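PDB 3K4I: uncharacterized protein from Pseudomonas syringae pv. tomato, which is of unknown function but belongs to the aldolase/RraA family and forms a three-chain assembly that binds magnesium ions. Local coordinates for residues Thr98-Asp102 against Ile103-Phe107; Gln80-Ser83 against Gly84-Ile87; Ser46-Pro49 against Gly50-Cys53; Phe141-Ala145 against Lys146-Gln150. All blocks are in the same frame, centred on the assembly; numbering follows the deposited sequence.

Contact 1 of 4, residues Thr98-Asp102 against Ile103-Phe107. With MG (magnesium ion), chain H.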
ATOM      1  N   THR C  98       0.119  17.434  -3.634  1.00  6.45           N
ATOM      2  CA  THR C  98      -0.792  16.570  -4.409  1.00  6.39           C
ATOM      3  C   THR C  98      -1.329  17.289  -5.642  1.00  6.10           C
ATOM      4  O   THR C  98      -1.449  18.523  -5.661  1.00  7.49           O
ATOM      5  CB  THR C  98      -1.956  16.109  -3.538  1.00  6.03           C
ATOM      6  OG1 THR C  98      -2.628  17.254  -3.009  1.00  6.30           O
ATOM      7  CG2 THR C  98      -1.439  15.253  -2.380  1.00  7.21           C
ATOM      8  N   VAL C  99      -1.635  16.517  -6.679  1.00  4.59           N
ATOM      9  CA  VAL C  99      -2.113  17.076  -7.934  1.00  4.56           C
ATOM     10  C   VAL C  99      -3.420  16.394  -8.357  1.00  6.50           C
ATOM     11  O   VAL C  99      -3.742  16.343  -9.548  1.00  7.92           O
ATOM     12  CB  VAL C  99      -1.055  17.036  -9.082  1.00  4.52           C
ATOM     13  CG1 VAL C  99       0.128  17.993  -8.799  1.00  3.92           C
ATOM     14  CG2 VAL C  99      -0.566  15.639  -9.351  1.00  4.40           C
ATOM     15  N   TRP C 100      -4.169  15.901  -7.374  1.00  5.40           N
ATOM     16  CA  TRP C 100      -5.533  15.342  -7.631  1.00  6.39           C
ATOM     17  C   TRP C 100      -6.272  15.306  -6.296  1.00  7.63           C
ATOM     18  O   TRP C 100      -5.671  14.985  -5.264  1.00  7.49           O
ATOM     19  CB  TRP C 100      -5.452  13.934  -8.180  1.00  6.13           C
ATOM     20  CG  TRP C 100      -6.784  13.442  -8.712  1.00  3.96           C
ATOM     21  CD1 TRP C 100      -7.698  12.673  -8.056  1.00  5.15           C
ATOM     22  CD2 TRP C 100      -7.329  13.726  -9.999  1.00  5.03           C
ATOM     23  NE1 TRP C 100      -8.806  12.438  -8.880  1.00  5.17           N
ATOM     24  CE2 TRP C 100      -8.596  13.076 -10.072  1.00  4.95           C
ATOM     25  CE3 TRP C 100      -6.858  14.453 -11.113  1.00  4.43           C
ATOM     26  CZ2 TRP C 100      -9.425  13.160 -11.208  1.00  5.27           C
ATOM     27  CZ3 TRP C 100      -7.677  14.561 -12.238  1.00  6.44           C
ATOM     28  CH2 TRP C 100      -8.954  13.886 -12.283  1.00  3.88           C
ATOM     29  N   GLY C 101      -7.556  15.646  -6.298  1.00  6.67           N
ATOM     30  CA  GLY C 101      -8.336  15.579  -5.062  1.00  6.98           C
ATOM     31  C   GLY C 101      -9.817  15.471  -5.378  1.00  8.43           C
ATOM     32  O   GLY C 101     -10.168  15.058  -6.486  1.00  8.00           O
ATOM     33  N   ASP C 102     -10.651  15.861  -4.424  1.00  8.72           N
ATOM     34  CA  ASP C 102     -12.104  15.612  -4.512  1.00  8.96           C
ATOM     35  C   ASP C 102     -12.804  16.313  -5.664  1.00  8.78           C
ATOM     36  O   ASP C 102     -13.622  15.686  -6.370  1.00  9.23           O
ATOM     37  CB  ASP C 102     -12.827  15.873  -3.174  1.00 10.04           C
ATOM     38  CG  ASP C 102     -12.576  17.274  -2.582  1.00  8.61           C
ATOM     39  OD1 ASP C 102     -12.015  18.204  -3.219  1.00 11.42           O
ATOM     40  OD2 ASP C 102     -12.982  17.445  -1.408  1.00 12.57           O
ATOM     41  N   ILE C 103     -12.518  17.606  -5.837  1.00  8.13           N
ATOM     42  CA  ILE C 103     -13.132  18.392  -6.913  1.00  8.32           C
ATOM     43  C   ILE C 103     -12.872  17.739  -8.272  1.00  7.78           C
ATOM     44  O   ILE C 103     -13.820  17.476  -9.049  1.00  7.48           O
ATOM     45  CB  ILE C 103     -12.666  19.853  -6.874  1.00  9.20           C
ATOM     46  CG1 ILE C 103     -13.244  20.579  -5.643  1.00 10.38           C
ATOM     47  CG2 ILE C 103     -13.082  20.603  -8.124  1.00 10.62           C
ATOM     48  CD1 ILE C 103     -12.623  21.980  -5.417  1.00 10.61           C
HETATM   49  N   MSE C 104     -11.605  17.423  -8.523  1.00  8.01           N
HETATM   50  CA  MSE C 104     -11.207  16.814  -9.786  1.00  9.79           C
HETATM   51  C   MSE C 104     -11.848  15.431  -9.952  1.00  8.55           C
HETATM   52  O   MSE C 104     -12.284  15.081 -11.046  1.00  7.67           O
HETATM   53  CB  MSE C 104      -9.686  16.782  -9.910  1.00 14.43           C
HETATM   54  CG  MSE C 104      -9.146  18.187  -9.890  1.00 11.30           C
HETATM   55 SE   MSE C 104      -7.255  18.284  -9.577  1.00 25.15          SE
HETATM   56  CE  MSE C 104      -6.782  18.049 -11.387  1.00 12.15           C
ATOM     57  N   THR C 105     -11.906  14.662  -8.857  1.00  7.50           N
ATOM     58  CA  THR C 105     -12.573  13.352  -8.872  1.00  7.05           C
ATOM     59  C   THR C 105     -14.047  13.474  -9.237  1.00  6.27           C
ATOM     60  O   THR C 105     -14.510  12.770 -10.102  1.00  6.24           O
ATOM     61  CB  THR C 105     -12.504  12.681  -7.505  1.00  7.44           C
ATOM     62  OG1 THR C 105     -11.129  12.491  -7.141  1.00  6.15           O
ATOM     63  CG2 THR C 105     -13.224  11.362  -7.507  1.00  6.60           C
ATOM     64  N   HIS C 106     -14.772  14.361  -8.563  1.00  6.28           N
ATOM     65  CA  HIS C 106     -16.168  14.590  -8.916  1.00  7.35           C
ATOM     66  C   HIS C 106     -16.308  15.072 -10.347  1.00  7.29           C
ATOM     67  O   HIS C 106     -17.237  14.671 -11.053  1.00  8.10           O
ATOM     68  CB  HIS C 106     -16.871  15.536  -7.932  1.00  8.87           C
ATOM     69  CG  HIS C 106     -17.069  14.931  -6.579  1.00 11.73           C
ATOM     70  ND1 HIS C 106     -18.011  13.956  -6.335  1.00 11.37           N
ATOM     71  CD2 HIS C 106     -16.432  15.141  -5.403  1.00 10.49           C
ATOM     72  CE1 HIS C 106     -17.950  13.596  -5.063  1.00 11.85           C
ATOM     73  NE2 HIS C 106     -16.993  14.294  -4.479  1.00 12.13           N
ATOM     74  N   PHE C 107     -15.415  15.957 -10.764  1.00  6.01           N
ATOM     75  CA  PHE C 107     -15.453  16.425 -12.152  1.00  6.31           C
ATOM     76  C   PHE C 107     -15.277  15.261 -13.137  1.00  5.94           C
ATOM     77  O   PHE C 107     -16.075  15.118 -14.098  1.00  6.07           O
ATOM     78  CB  PHE C 107     -14.399  17.499 -12.413  1.00  6.68           C
ATOM     79  CG  PHE C 107     -14.501  18.088 -13.790  1.00  5.84           C
ATOM     80  CD1 PHE C 107     -15.245  19.246 -13.994  1.00  6.46           C
ATOM     81  CD2 PHE C 107     -13.921  17.454 -14.880  1.00  5.08           C
ATOM     82  CE1 PHE C 107     -15.401  19.783 -15.276  1.00  5.82           C
ATOM     83  CE2 PHE C 107     -14.061  17.980 -16.168  1.00  6.14           C
ATOM     84  CZ  PHE C 107     -14.766  19.158 -16.361  1.00  5.25           C
TER
HETATM   85 MG    MG H 501     -12.326  18.653   0.123  1.00 21.03          MG
HETATM   86  O   HOH W   1     -10.478  18.777  -0.651  1.00 15.96           O
HETATM   87  O   HOH W   2     -11.817  16.951   1.130  1.00 23.53           O
HETATM   88  O   HOH W   3     -11.742  19.618   1.775  1.00 20.72           O
HETATM   89  O   HOH W   4     -14.166  18.686   0.995  1.00 18.40           O

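Contact 2 of 4, residues Gln80-Ser83 against Gly84-Ile87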
ATOM      1  N   GLN C  80     -10.678  20.976 -20.240  1.00 11.35           N
ATOM      2  CA  GLN C  80     -10.183  20.686 -21.588  1.00 11.47           C
ATOM      3  C   GLN C  80     -10.168  19.191 -21.942  1.00  9.50           C
ATOM      4  O   GLN C  80      -9.989  18.844 -23.105  1.00  8.29           O
ATOM      5  CB  GLN C  80      -8.749  21.232 -21.734  1.00 13.46           C
ATOM      6  CG  GLN C  80      -8.579  22.676 -21.320  1.00 33.71           C
ATOM      7  CD  GLN C  80      -7.367  23.330 -21.974  1.00 17.27           C
ATOM      8  OE1 GLN C  80      -7.394  24.534 -22.295  1.00 35.01           O
ATOM      9  NE2 GLN C  80      -6.328  22.545 -22.238  1.00 33.99           N
ATOM     10  N   VAL C  81     -10.304  18.320 -20.936  1.00  8.49           N
ATOM     11  CA  VAL C  81     -10.046  16.895 -21.092  1.00  7.54           C
ATOM     12  C   VAL C  81     -11.254  16.205 -21.756  1.00  7.86           C
ATOM     13  O   VAL C  81     -12.357  16.314 -21.248  1.00  7.28           O
ATOM     14  CB  VAL C  81      -9.753  16.237 -19.719  1.00  7.44           C
ATOM     15  CG1 VAL C  81      -9.432  14.751 -19.863  1.00  7.19           C
ATOM     16  CG2 VAL C  81      -8.621  16.985 -18.974  1.00  9.01           C
ATOM     17  N   PRO C  82     -11.034  15.542 -22.901  1.00  8.99           N
ATOM     18  CA  PRO C  82     -12.135  14.881 -23.593  1.00 10.40           C
ATOM     19  C   PRO C  82     -12.662  13.665 -22.842  1.00  9.24           C
ATOM     20  O   PRO C  82     -11.924  12.967 -22.148  1.00  8.38           O
ATOM     21  CB  PRO C  82     -11.520  14.456 -24.934  1.00 10.92           C
ATOM     22  CG  PRO C  82     -10.296  15.255 -25.084  1.00 15.28           C
ATOM     23  CD  PRO C  82      -9.806  15.565 -23.718  1.00 10.35           C
ATOM     24  N   SER C  83     -13.951  13.391 -23.022  1.00  8.47           N
ATOM     25  CA  SER C  83     -14.537  12.134 -22.592  1.00  8.55           C
ATOM     26  C   SER C  83     -13.739  10.937 -23.139  1.00  7.58           C
ATOM     27  O   SER C  83     -13.366  10.927 -24.309  1.00  7.98           O
ATOM     28  CB  SER C  83     -15.997  12.080 -23.081  1.00 10.29           C
ATOM     29  OG  SER C  83     -16.617  10.870 -22.699  1.00 21.97           O
ATOM     30  N   GLY C  84     -13.441   9.964 -22.271  1.00  5.64           N
ATOM     31  CA  GLY C  84     -12.740   8.745 -22.657  1.00  4.20           C
ATOM     32  C   GLY C  84     -11.262   8.832 -22.366  1.00  4.32           C
ATOM     33  O   GLY C  84     -10.520   7.875 -22.631  1.00  4.82           O
ATOM     34  N   SER C  85     -10.856   9.971 -21.805  1.00  2.91           N
ATOM     35  CA  SER C  85      -9.439  10.175 -21.457  1.00  4.54           C
ATOM     36  C   SER C  85      -9.061   9.475 -20.181  1.00  4.02           C
ATOM     37  O   SER C  85      -9.878   9.343 -19.274  1.00  4.34           O
ATOM     38  CB  SER C  85      -9.152  11.652 -21.265  1.00  5.84           C
ATOM     39  OG  SER C  85      -9.336  12.368 -22.468  1.00  9.24           O
ATOM     40  N   VAL C  86      -7.789   9.060 -20.099  1.00  3.72           N
ATOM     41  CA  VAL C  86      -7.136   8.795 -18.814  1.00  4.82           C
ATOM     42  C   VAL C  86      -6.117   9.932 -18.633  1.00  4.58           C
ATOM     43  O   VAL C  86      -5.288  10.114 -19.482  1.00  6.53           O
ATOM     44  CB  VAL C  86      -6.407   7.437 -18.857  1.00  5.25           C
ATOM     45  CG1 VAL C  86      -5.496   7.237 -17.659  1.00  7.59           C
ATOM     46  CG2 VAL C  86      -7.434   6.275 -18.955  1.00  8.23           C
ATOM     47  N   ILE C  87      -6.198  10.679 -17.528  1.00  4.21           N
ATOM     48  CA  ILE C  87      -5.334  11.824 -17.293  1.00  4.29           C
ATOM     49  C   ILE C  87      -4.029  11.255 -16.750  1.00  5.13           C
ATOM     50  O   ILE C  87      -4.066  10.411 -15.863  1.00  5.91           O
ATOM     51  CB  ILE C  87      -5.980  12.795 -16.270  1.00  5.27           C
ATOM     52  CG1 ILE C  87      -7.169  13.532 -16.908  1.00  3.40           C
ATOM     53  CG2 ILE C  87      -4.887  13.801 -15.727  1.00  3.66           C
ATOM     54  CD1 ILE C  87      -8.080  14.380 -15.934  1.00  5.64           C
TER

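Contact 3 of 4, residues Ser46-Pro49 against Gly50-Cys53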
ATOM      1  N   SER C  46      -2.023   1.214  -7.987  1.00  5.87           N
ATOM      2  CA  SER C  46      -3.444   1.339  -7.752  1.00  6.32           C
ATOM      3  C   SER C  46      -3.734   1.766  -6.291  1.00  7.09           C
ATOM      4  O   SER C  46      -3.276   1.123  -5.334  1.00  7.76           O
ATOM      5  CB  SER C  46      -4.141   0.018  -8.070  1.00  7.32           C
ATOM      6  OG  SER C  46      -5.501   0.142  -7.718  1.00  7.48           O
ATOM      7  N   GLN C  47      -4.510   2.852  -6.150  1.00  6.13           N
ATOM      8  CA  GLN C  47      -4.912   3.363  -4.837  1.00  6.76           C
ATOM      9  C   GLN C  47      -6.326   2.987  -4.428  1.00  6.74           C
ATOM     10  O   GLN C  47      -6.734   3.222  -3.293  1.00  6.40           O
ATOM     11  CB  GLN C  47      -4.740   4.889  -4.773  1.00  7.92           C
ATOM     12  CG  GLN C  47      -3.288   5.377  -4.983  1.00  7.45           C
ATOM     13  CD  GLN C  47      -2.304   4.846  -3.953  1.00  8.54           C
ATOM     14  OE1 GLN C  47      -2.666   4.564  -2.797  1.00  8.26           O
ATOM     15  NE2 GLN C  47      -1.063   4.675  -4.368  1.00  6.96           N
ATOM     16  N   VAL C  48      -7.108   2.437  -5.358  1.00  6.31           N
ATOM     17  CA  VAL C  48      -8.477   2.085  -5.026  1.00  6.43           C
ATOM     18  C   VAL C  48      -8.649   0.616  -5.363  1.00  6.48           C
ATOM     19  O   VAL C  48      -8.670   0.254  -6.531  1.00  7.87           O
ATOM     20  CB  VAL C  48      -9.525   2.956  -5.779  1.00  6.16           C
ATOM     21  CG1 VAL C  48     -10.957   2.501  -5.420  1.00  9.21           C
ATOM     22  CG2 VAL C  48      -9.357   4.437  -5.415  1.00  8.71           C
ATOM     23  N   PRO C  49      -8.801  -0.237  -4.341  1.00  6.92           N
ATOM     24  CA  PRO C  49      -8.933  -1.668  -4.626  1.00  7.49           C
ATOM     25  C   PRO C  49     -10.090  -2.031  -5.590  1.00  7.60           C
ATOM     26  O   PRO C  49     -11.171  -1.440  -5.527  1.00  7.07           O
ATOM     27  CB  PRO C  49      -9.135  -2.284  -3.233  1.00  8.02           C
ATOM     28  CG  PRO C  49      -8.323  -1.339  -2.319  1.00 10.97           C
ATOM     29  CD  PRO C  49      -8.565   0.032  -2.903  1.00  7.24           C
ATOM     30  N   GLY C  50      -9.808  -2.937  -6.513  1.00  7.52           N
ATOM     31  CA  GLY C  50     -10.823  -3.427  -7.454  1.00  8.49           C
ATOM     32  C   GLY C  50     -11.137  -2.555  -8.655  1.00  7.88           C
ATOM     33  O   GLY C  50     -12.110  -2.826  -9.397  1.00  8.03           O
ATOM     34  N   THR C  51     -10.354  -1.502  -8.851  1.00  6.45           N
ATOM     35  CA  THR C  51     -10.581  -0.612  -9.996  1.00  5.67           C
ATOM     36  C   THR C  51      -9.621  -0.889 -11.158  1.00  6.29           C
ATOM     37  O   THR C  51      -8.565  -1.528 -10.992  1.00  7.40           O
ATOM     38  CB  THR C  51     -10.484   0.875  -9.607  1.00  6.03           C
ATOM     39  OG1 THR C  51      -9.198   1.144  -8.996  1.00  7.43           O
ATOM     40  CG2 THR C  51     -11.654   1.250  -8.663  1.00  9.84           C
ATOM     41  N   ARG C  52     -10.009  -0.409 -12.326  1.00  6.59           N
ATOM     42  CA  ARG C  52      -9.181  -0.477 -13.527  1.00  7.48           C
ATOM     43  C   ARG C  52      -9.665   0.588 -14.493  1.00  6.40           C
ATOM     44  O   ARG C  52     -10.758   1.111 -14.345  1.00  6.24           O
ATOM     45  CB  ARG C  52      -9.236  -1.888 -14.159  1.00  9.01           C
ATOM     46  CG  ARG C  52     -10.621  -2.304 -14.657  1.00 15.04           C
ATOM     47  CD  ARG C  52     -10.618  -3.761 -15.145  1.00 11.80           C
ATOM     48  NE  ARG C  52      -9.663  -4.035 -16.222  1.00 16.16           N
ATOM     49  CZ  ARG C  52      -9.815  -3.659 -17.491  1.00 14.11           C
ATOM     50  NH1 ARG C  52     -10.892  -2.985 -17.869  1.00 17.13           N
ATOM     51  NH2 ARG C  52      -8.885  -3.954 -18.393  1.00 17.54           N
ATOM     52  N   CYS C  53      -8.832   0.951 -15.447  1.00  5.41           N
ATOM     53  CA  CYS C  53      -9.281   1.856 -16.508  1.00  5.43           C
ATOM     54  C   CYS C  53      -8.546   1.613 -17.785  1.00  7.37           C
ATOM     55  O   CYS C  53      -7.367   1.187 -17.791  1.00  6.92           O
ATOM     56  CB  CYS C  53      -9.167   3.356 -16.123  1.00  4.46           C
ATOM     57  SG  CYS C  53      -7.490   3.854 -15.644  1.00  8.83           S
TER
HETATM   58  O   HOH W   5      -6.962   2.323  -8.391  1.00  8.94           O
HETATM   59  O   HOH W   6      -7.125  -1.960  -8.741  1.00  9.82           O

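Contact 4 of 4, residues Phe141-Ala145 against Lys146-Gln150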
ATOM      1  N   PHE C 141      -1.267  11.827   0.111  1.00  6.75           N
ATOM      2  CA  PHE C 141      -0.919  12.959   0.988  1.00  6.21           C
ATOM      3  C   PHE C 141      -2.082  13.951   1.003  1.00  6.10           C
ATOM      4  O   PHE C 141      -3.099  13.690   0.391  1.00  5.31           O
ATOM      5  CB  PHE C 141       0.394  13.602   0.531  1.00  7.15           C
ATOM      6  CG  PHE C 141       1.109  14.382   1.610  1.00  5.98           C
ATOM      7  CD1 PHE C 141       1.731  15.591   1.309  1.00  8.06           C
ATOM      8  CD2 PHE C 141       1.163  13.908   2.926  1.00  8.74           C
ATOM      9  CE1 PHE C 141       2.413  16.325   2.293  1.00  6.94           C
ATOM     10  CE2 PHE C 141       1.852  14.642   3.931  1.00  6.42           C
ATOM     11  CZ  PHE C 141       2.469  15.849   3.606  1.00  9.35           C
HETATM   12  N   MSE C 142      -1.954  15.081   1.689  1.00  5.85           N
HETATM   13  CA  MSE C 142      -3.074  16.030   1.779  1.00  7.94           C
HETATM   14  C   MSE C 142      -2.738  17.468   1.391  1.00  8.09           C
HETATM   15  O   MSE C 142      -3.639  18.287   1.166  1.00  7.38           O
HETATM   16  CB  MSE C 142      -3.706  15.986   3.184  1.00 10.58           C
HETATM   17  CG  MSE C 142      -3.028  16.836   4.225  1.00 11.29           C
HETATM   18 SE   MSE C 142      -1.210  16.292   4.712  1.00 13.52          SE
HETATM   19  CE  MSE C 142      -1.644  14.485   5.389  1.00 10.65           C
ATOM     20  N   GLN C 143      -1.446  17.786   1.317  1.00  7.87           N
ATOM     21  CA  GLN C 143      -1.025  19.168   1.069  1.00  7.93           C
ATOM     22  C   GLN C 143      -1.260  19.533  -0.396  1.00  6.93           C
ATOM     23  O   GLN C 143      -0.943  18.760  -1.308  1.00  7.95           O
ATOM     24  CB  GLN C 143       0.436  19.406   1.485  1.00  9.12           C
ATOM     25  CG  GLN C 143       0.657  19.310   2.995  1.00  7.80           C
ATOM     26  CD  GLN C 143       2.092  19.612   3.427  1.00 11.12           C
ATOM     27  OE1 GLN C 143       2.366  19.700   4.615  1.00  9.04           O
ATOM     28  NE2 GLN C 143       2.999  19.763   2.470  1.00  7.67           N
ATOM     29  N   SER C 144      -1.851  20.702  -0.579  1.00  6.90           N
ATOM     30  CA  SER C 144      -2.292  21.235  -1.864  1.00  7.69           C
ATOM     31  C   SER C 144      -1.113  21.544  -2.769  1.00  7.48           C
ATOM     32  O   SER C 144      -0.025  21.846  -2.278  1.00  5.93           O
ATOM     33  CB  SER C 144      -3.070  22.520  -1.598  1.00  7.28           C
ATOM     34  OG  SER C 144      -3.362  23.228  -2.785  1.00 15.80           O
ATOM     35  N   ALA C 145      -1.349  21.515  -4.085  1.00  7.19           N
ATOM     36  CA  ALA C 145      -0.377  22.017  -5.063  1.00  8.03           C
ATOM     37  C   ALA C 145      -0.136  23.524  -4.933  1.00  8.48           C
ATOM     38  O   ALA C 145       0.917  24.021  -5.340  1.00  8.23           O
ATOM     39  CB  ALA C 145      -0.847  21.708  -6.488  1.00  7.81           C
ATOM     40  N   LYS C 146      -1.107  24.244  -4.364  1.00  9.87           N
ATOM     41  CA  LYS C 146      -1.056  25.704  -4.341  1.00 12.16           C
ATOM     42  C   LYS C 146       0.206  26.186  -3.617  1.00 12.04           C
ATOM     43  O   LYS C 146       0.512  25.761  -2.494  1.00 12.50           O
ATOM     44  CB  LYS C 146      -2.337  26.303  -3.746  1.00 14.76           C
ATOM     45  CG  LYS C 146      -2.341  27.841  -3.716  1.00 25.90           C
ATOM     46  CD  LYS C 146      -3.687  28.426  -4.134  1.00 19.49           C
ATOM     47  CE  LYS C 146      -3.915  28.278  -5.642  1.00 26.75           C
ATOM     48  NZ  LYS C 146      -4.878  29.297  -6.183  1.00 22.02           N
ATOM     49  N   ASN C 147       0.966  27.025  -4.314  1.00 11.23           N
ATOM     50  CA  ASN C 147       2.280  27.506  -3.844  1.00 12.23           C
ATOM     51  C   ASN C 147       3.349  26.421  -3.688  1.00 11.26           C
ATOM     52  O   ASN C 147       4.404  26.684  -3.104  1.00 13.26           O
ATOM     53  CB  ASN C 147       2.163  28.314  -2.529  1.00 14.49           C
ATOM     54  CG  ASN C 147       1.522  29.684  -2.723  1.00 25.04           C
ATOM     55  OD1 ASN C 147       0.917  30.230  -1.795  1.00 17.57           O
ATOM     56  ND2 ASN C 147       1.651  30.244  -3.917  1.00 16.42           N
ATOM     57  N   ARG C 148       3.102  25.217  -4.213  1.00  8.78           N
ATOM     58  CA  ARG C 148       4.077  24.129  -4.127  1.00  9.16           C
ATOM     59  C   ARG C 148       4.543  23.653  -5.494  1.00  9.01           C
ATOM     60  O   ARG C 148       5.721  23.375  -5.721  1.00  9.12           O
ATOM     61  CB  ARG C 148       3.537  22.959  -3.296  1.00  9.38           C
ATOM     62  CG  ARG C 148       3.317  23.323  -1.820  1.00  8.86           C
ATOM     63  CD  ARG C 148       3.027  22.093  -0.943  1.00 11.28           C
ATOM     64  NE  ARG C 148       2.991  22.446   0.480  1.00  7.97           N
ATOM     65  CZ  ARG C 148       1.905  22.894   1.106  1.00 12.81           C
ATOM     66  NH1 ARG C 148       0.763  23.024   0.449  1.00  6.98           N
ATOM     67  NH2 ARG C 148       1.961  23.205   2.390  1.00  7.63           N
ATOM     68  N   THR C 149       3.596  23.558  -6.413  1.00  7.78           N
ATOM     69  CA  THR C 149       3.887  23.166  -7.787  1.00  8.23           C
ATOM     70  C   THR C 149       2.875  23.896  -8.659  1.00  7.88           C
ATOM     71  O   THR C 149       1.883  24.386  -8.131  1.00  8.52           O
ATOM     72  CB  THR C 149       3.815  21.625  -7.987  1.00  8.61           C
ATOM     73  OG1 THR C 149       4.399  21.292  -9.253  1.00  9.77           O
ATOM     74  CG2 THR C 149       2.390  21.108  -7.913  1.00  8.79           C
ATOM     75  N   GLN C 150       3.165  24.052  -9.955  1.00  7.30           N
ATOM     76  CA  GLN C 150       2.260  24.752 -10.855  1.00  7.86           C
ATOM     77  C   GLN C 150       2.218  24.096 -12.227  1.00  6.85           C
ATOM     78  O   GLN C 150       3.171  23.438 -12.645  1.00  5.93           O
ATOM     79  CB  GLN C 150       2.617  26.240 -10.983  1.00  9.18           C
ATOM     80  CG  GLN C 150       3.766  26.508 -11.907  1.00 10.42           C
ATOM     81  CD  GLN C 150       4.128  27.976 -12.044  1.00  9.62           C
ATOM     82  OE1 GLN C 150       3.956  28.784 -11.107  1.00 10.75           O
ATOM     83  NE2 GLN C 150       4.685  28.317 -13.198  1.00  9.87           N
TER

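Contact 1 of 4, residues Thr98-Asp102 against Ile103-Phe107
Gly101 O takes two bonds from Thr105. The backbone N of Thr105 lies 3.0 Å from Gly101 O, in the carbonyl plane. Thr105 OG1 comes closer, 2.8 Å from Gly101 O, but from above that plane. The OG1 stands beside its own backbone N (chi1 -60°), and this lets one residue hold the carbonyl twice. The same OG1 accepts a weak bond from Trp100 NE1. The indole lies over the first turn of the helix, touched by this bond and by Met104. Met104 CB sits under one face of the indole, 3.6 Å from the centroid of the six-membered ring and almost on its normal. The chain of Met104, a selenomethionine, bends at its end and brings CE to 3.6 Å from Trp100 CE3. Its SE approaches the ring obliquely, a Met-aromatic contact. Further along, His106 N bonds Asp102 O at 2.8 Å in a nearly straight line. Asp102 OD1 takes a weak bond from Ile103 N, while Asp102 OD2 binds magnesium at 2.1 Å. Four waters and Glu200 OE1 of the second subunit complete the metal shell. This is the N-terminal start of helix 102-110, with Gly101 as N-cap, joined to a magnesium site between subunits.

Contact 2 of 4, residues Gln80-Ser83 against Gly84-Ile87
Ser85 OG stands beside its own backbone N (chi1 -64°), and this turns the hydroxyl back to Pro82 O. In Val81, CG1 is anti to the backbone N (chi1 -178°), which sets that methyl against Ser85. The backbone forms a type II beta turn from Pro82 to Ser85, leading into strand 85-90 of the mixed sheet. Pro82 O receives two bonds. Ser85 N closes the turn at 3.2 Å from Pro82 O. Ser85 OG adds a shorter bond, 2.7 Å from the same Pro82 O. Both donors come from the same face of the carbonyl plane and both are tilted from it. Gly84 has a positive phi of 97°, a backbone conformation suited to glycine. Pro82 CD lies alongside the hydroxyl, 3.5 Å from Ser85 OG. The side chains of the turn and strand also pack by apolar contact. Phe58 of the neighbouring parallel strand 53-63 touches Val81, Pro82 and Ser85. Ile87 and Val81 cross at about a right angle, with Ile87 CG1 3.9 Å from Val81 CG1. The fit is tighter at the serine, where Val81 CG1 lies only 3.4 Å from Ser85 CB.

Contact 3 of 4, residues Ser46-Pro49 against Gly50-Cys53
Val48 O and Thr51 OG1 are joined by a 2.7 Å hydrogen bond across a short turn. The hydroxyl is the donor. It lies in the carbonyl plane, on a lone pair of Val48 O. The turn's own backbone bond is weak, with Thr51 N 3.4 Å from Val48 O, so the side chain makes the shorter link. Thr51 OG1 sits between its backbone N and carbonyl carbon (chi1 56°). From there it also accepts a bond from a water, 2.6 Å from Thr51 OG1. That water accepts from Val48 N at 3.0 Å and is bonded to Ser46 OG. Ser46 OG holds a second water as well, which donates to Thr51 O at 2.7 Å. Ser46 OG is 4.0 Å from Thr51 OG1, and the first water bridges the two hydroxyls. On the apolar side, Thr51 CG2 meets Val48 CG1 at 3.5 Å. Val128 and Ile129 of helix 125-130 pack on Val48, while Asn132 and Pro134 lie against Thr51. Gly50 takes a positive phi of 80°, which favours glycine. Pro49 and Gly50 are the central residues of a type II beta turn, in the connection between strands 45-46 and 53-63.

Contact 4 of 4, residues Phe141-Ala145 against Lys146-Gln150
Ser144 and Lys146 meet where the loop between strands 135-137 and 150-154 folds back on itself. Lys146 N donates to Ser144 OG at 2.9 Å, nearly straight. With OG anti to the backbone N of Ser144 (chi1 171°), the hydroxyl reaches forward along the chain, as in an ST turn. Backbone bonds gather on Ala145 O. Arg148 N comes to 2.7 Å from Ala145 O, from above the carbonyl plane. Thr149 N lies 2.9 Å from the same Ala145 O, in the plane. The two donors together tie the turn shut.

Arg148 bonds the loop's backbone and bridges to the neighbouring subunit. Its chain runs extended from CG to NE and carries the guanidinium back to Ser144. NH1 of Arg148 bonds Ser144 O at 3.1 Å, with the oxygen at the edge of the guanidinium, near its plane. NH2 of Arg148 forms salt bridges to Asp38 and Asp33 of the second subunit. The loop thus takes part in the subunit interface.

Gln143 stacks on one face of the Arg148 guanidinium, its amide plane turned 29° from it. Gln143 CB sits 3.7 Å above the group's centre, and Gln143 NE2 lies 3.3 Å from Arg148 NE. Those nitrogens, both donors, are not bonded. The amide's OE1 bonds the backbone of Gly40 of the second subunit. Thr149 OG1 bonds Asn91 OD1 and Gln63 O, and Thr149 CG2 rests 3.6 Å from Ala145 CB.

Contact 1 links most of the others. Its indole reaches contact 2, where Trp100 CZ3 lies 3.7 Å from Ile87 CD1, so the loop leading into helix 102-110 packs on strand 85-90. It also joins contact 4 through a probable hydrogen bond of 2.8 Å between Thr98 OG1 and Gln143 O. Contacts 1 and 4 both touch the second subunit. The magnesium bound by Asp102 in contact 1 lies about 10 Å from the side chain of Ser144. Contact 3 is more distant, its nearest atoms about 8 Å from contacts 1 and 4. It meets contact 2 through Cys53 SG and Val86 CG2, 4.1 Å apart.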